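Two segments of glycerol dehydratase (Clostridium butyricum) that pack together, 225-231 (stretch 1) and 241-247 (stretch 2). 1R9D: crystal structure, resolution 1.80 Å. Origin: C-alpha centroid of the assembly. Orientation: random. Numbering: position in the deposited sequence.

Stretch 1 225-231: KAKEIAD
Stretch 2 241-247: ELNEIAK

Small side chains let helices pack closely, and these two segments of glycerol dehydratase illustrate the principle. Residues 225-230 and 241-247 are helical, with phi/psi near -60/-43 in the first and -66/-40 in the second. Their axes run almost antiparallel, at 162° between N-to-C directions (signed crossing angle -162°), and approach to 7.9 Å. The register is set by Ala226 CA to Ala246 CA at 5.1 Å, Lys227 CA to Asn243 CA at 5.8 Å and Ala230 CA to Leu242 CA at 5.3 Å.

Within each helix, i to i+4 backbone hydrogen bonds maintain the scaffold: Ala230 N donates to Ala226 O at 2.8 Å, and Ala246 N to Leu242 O at 3.0 Å. Asp231 N likewise donates to Lys227 O at 2.9 Å.

The apolar contacts centre on alanines one turn apart. Ala226 and Ala230 both point toward the second helix, as do Leu242 and Ala246. Ala226 CB lies 3.7 Å from Ala246 CB and 4.1 Å from Ile245 CG2; a methyl this short lets the backbones come close. Ala226 CB also rests in van der Waals contact with the backbone, 3.5 Å from Leu242 O. Ala230 CB meets Leu242 CB at 3.6 Å. From there the Leu242 side chain (chi1 -70°, m; chi2 163°, t) runs toward Ile229, itself mt, bringing Leu242 CD1 within 3.4 Å of Ile229 CG2. Ile245 is also mt. Together the two stretches bury 380 Å².

One polar pairing crosses the interface. Lys227 and Asn243 both leave their helices sideways, but their ends come nearer the opposing stretch. Lys227, with an m, m, t, t side chain, donates from NZ to Asn243 OD1 at 2.8 Å, matching a charged ammonium to an amide oxygen; Asn243 has chi1 -85° (m) and chi2 -47°. The lysine's aliphatic stem also packs, with Lys227 CG 3.5 Å from Ala246 CB.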

# COMPACT_ATOMS: atom_id res chain seq x y z
N LYS A 225 6.88 20.32 -34.10
CA LYS A 225 5.63 20.51 -34.82
C LYS A 225 5.58 21.91 -35.42
O LYS A 225 5.17 22.09 -36.57
CB LYS A 225 4.45 20.33 -33.87
CG LYS A 225 3.09 20.31 -34.54
CD LYS A 225 2.84 18.98 -35.23
CE LYS A 225 1.41 18.87 -35.71
NZ LYS A 225 1.12 17.51 -36.25
N ALA A 226 6.00 22.90 -34.64
CA ALA A 226 6.00 24.29 -35.07
C ALA A 226 6.83 24.51 -36.34
O ALA A 226 6.33 25.05 -37.32
CB ALA A 226 6.53 25.18 -33.95
N LYS A 227 8.10 24.09 -36.31
CA LYS A 227 8.99 24.23 -37.46
C LYS A 227 8.39 23.56 -38.69
O LYS A 227 8.44 24.09 -39.80
CB LYS A 227 10.35 23.60 -37.17
CG LYS A 227 11.30 24.48 -36.38
CD LYS A 227 11.79 25.66 -37.22
CE LYS A 227 12.82 26.49 -36.46
NZ LYS A 227 13.30 27.67 -37.23
N GLU A 228 7.83 22.38 -38.47
CA GLU A 228 7.20 21.58 -39.51
C GLU A 228 6.07 22.36 -40.21
O GLU A 228 5.93 22.31 -41.43
CB GLU A 228 6.66 20.30 -38.88
CG GLU A 228 5.75 19.45 -39.75
CD GLU A 228 5.28 18.20 -39.02
OE1 GLU A 228 4.37 17.51 -39.53
OE2 GLU A 228 5.82 17.91 -37.93
N ILE A 229 5.28 23.08 -39.42
CA ILE A 229 4.19 23.87 -39.96
C ILE A 229 4.74 25.13 -40.63
O ILE A 229 4.27 25.53 -41.70
CB ILE A 229 3.20 24.29 -38.84
CG1 ILE A 229 2.51 23.05 -38.26
CG2 ILE A 229 2.15 25.25 -39.40
CD1 ILE A 229 1.56 23.35 -37.11
N ALA A 230 5.74 25.74 -40.00
CA ALA A 230 6.37 26.95 -40.52
C ALA A 230 6.93 26.73 -41.92
O ALA A 230 6.77 27.57 -42.81
CB ALA A 230 7.47 27.41 -39.59
N ASP A 231 7.60 25.60 -42.11
CA ASP A 231 8.20 25.27 -43.40
C ASP A 231 7.14 25.07 -44.48
O ASP A 231 7.45 25.05 -45.67
CB ASP A 231 9.06 24.02 -43.27
CG ASP A 231 10.35 24.27 -42.49
OD1 ASP A 231 11.03 23.29 -42.14
OD2 ASP A 231 10.68 25.45 -42.24
N GLU A 241 6.13 33.75 -36.96
CA GLU A 241 5.50 33.46 -35.67
C GLU A 241 5.75 32.00 -35.29
O GLU A 241 6.17 31.71 -34.17
CB GLU A 241 3.99 33.71 -35.76
CG GLU A 241 3.59 35.18 -35.63
CD GLU A 241 2.12 35.43 -35.96
OE1 GLU A 241 1.31 34.49 -35.88
OE2 GLU A 241 1.78 36.58 -36.30
N LEU A 242 5.50 31.09 -36.22
CA LEU A 242 5.70 29.67 -35.98
C LEU A 242 7.15 29.33 -35.67
O LEU A 242 7.43 28.43 -34.88
CB LEU A 242 5.21 28.86 -37.18
CG LEU A 242 3.69 28.87 -37.34
CD1 LEU A 242 3.30 28.43 -38.73
CD2 LEU A 242 3.08 27.96 -36.28
N ASN A 243 8.08 30.06 -36.29
CA ASN A 243 9.50 29.82 -36.04
C ASN A 243 9.88 30.32 -34.65
O ASN A 243 10.77 29.77 -34.00
CB ASN A 243 10.37 30.51 -37.08
CG ASN A 243 10.55 29.67 -38.33
OD1 ASN A 243 10.84 28.47 -38.25
ND2 ASN A 243 10.40 30.29 -39.49
N GLU A 244 9.20 31.37 -34.20
CA GLU A 244 9.48 31.92 -32.88
C GLU A 244 8.92 30.97 -31.82
O GLU A 244 9.51 30.81 -30.75
CB GLU A 244 8.85 33.31 -32.73
CG GLU A 244 9.10 33.93 -31.36
CD GLU A 244 10.57 34.19 -31.08
OE1 GLU A 244 11.43 33.59 -31.76
OE2 GLU A 244 10.87 34.99 -30.17
N ILE A 245 7.80 30.33 -32.13
CA ILE A 245 7.18 29.37 -31.22
C ILE A 245 8.12 28.18 -31.07
O ILE A 245 8.37 27.70 -29.97
CB ILE A 245 5.82 28.88 -31.77
CG1 ILE A 245 4.81 30.04 -31.73
CG2 ILE A 245 5.31 27.70 -30.95
CD1 ILE A 245 3.47 29.70 -32.37
N ALA A 246 8.65 27.71 -32.19
CA ALA A 246 9.57 26.58 -32.16
C ALA A 246 10.78 26.92 -31.30
O ALA A 246 11.28 26.07 -30.56
CB ALA A 246 10.02 26.23 -33.58
N LYS A 247 11.24 28.16 -31.39
CA LYS A 247 12.39 28.62 -30.62
C LYS A 247 12.10 28.66 -29.12
O LYS A 247 12.90 28.19 -28.31
CB LYS A 247 12.82 30.01 -31.08
CG LYS A 247 13.98 30.58 -30.27
CD LYS A 247 14.38 31.97 -30.75
CE LYS A 247 15.56 32.50 -29.93
NZ LYS A 247 16.05 33.81 -30.44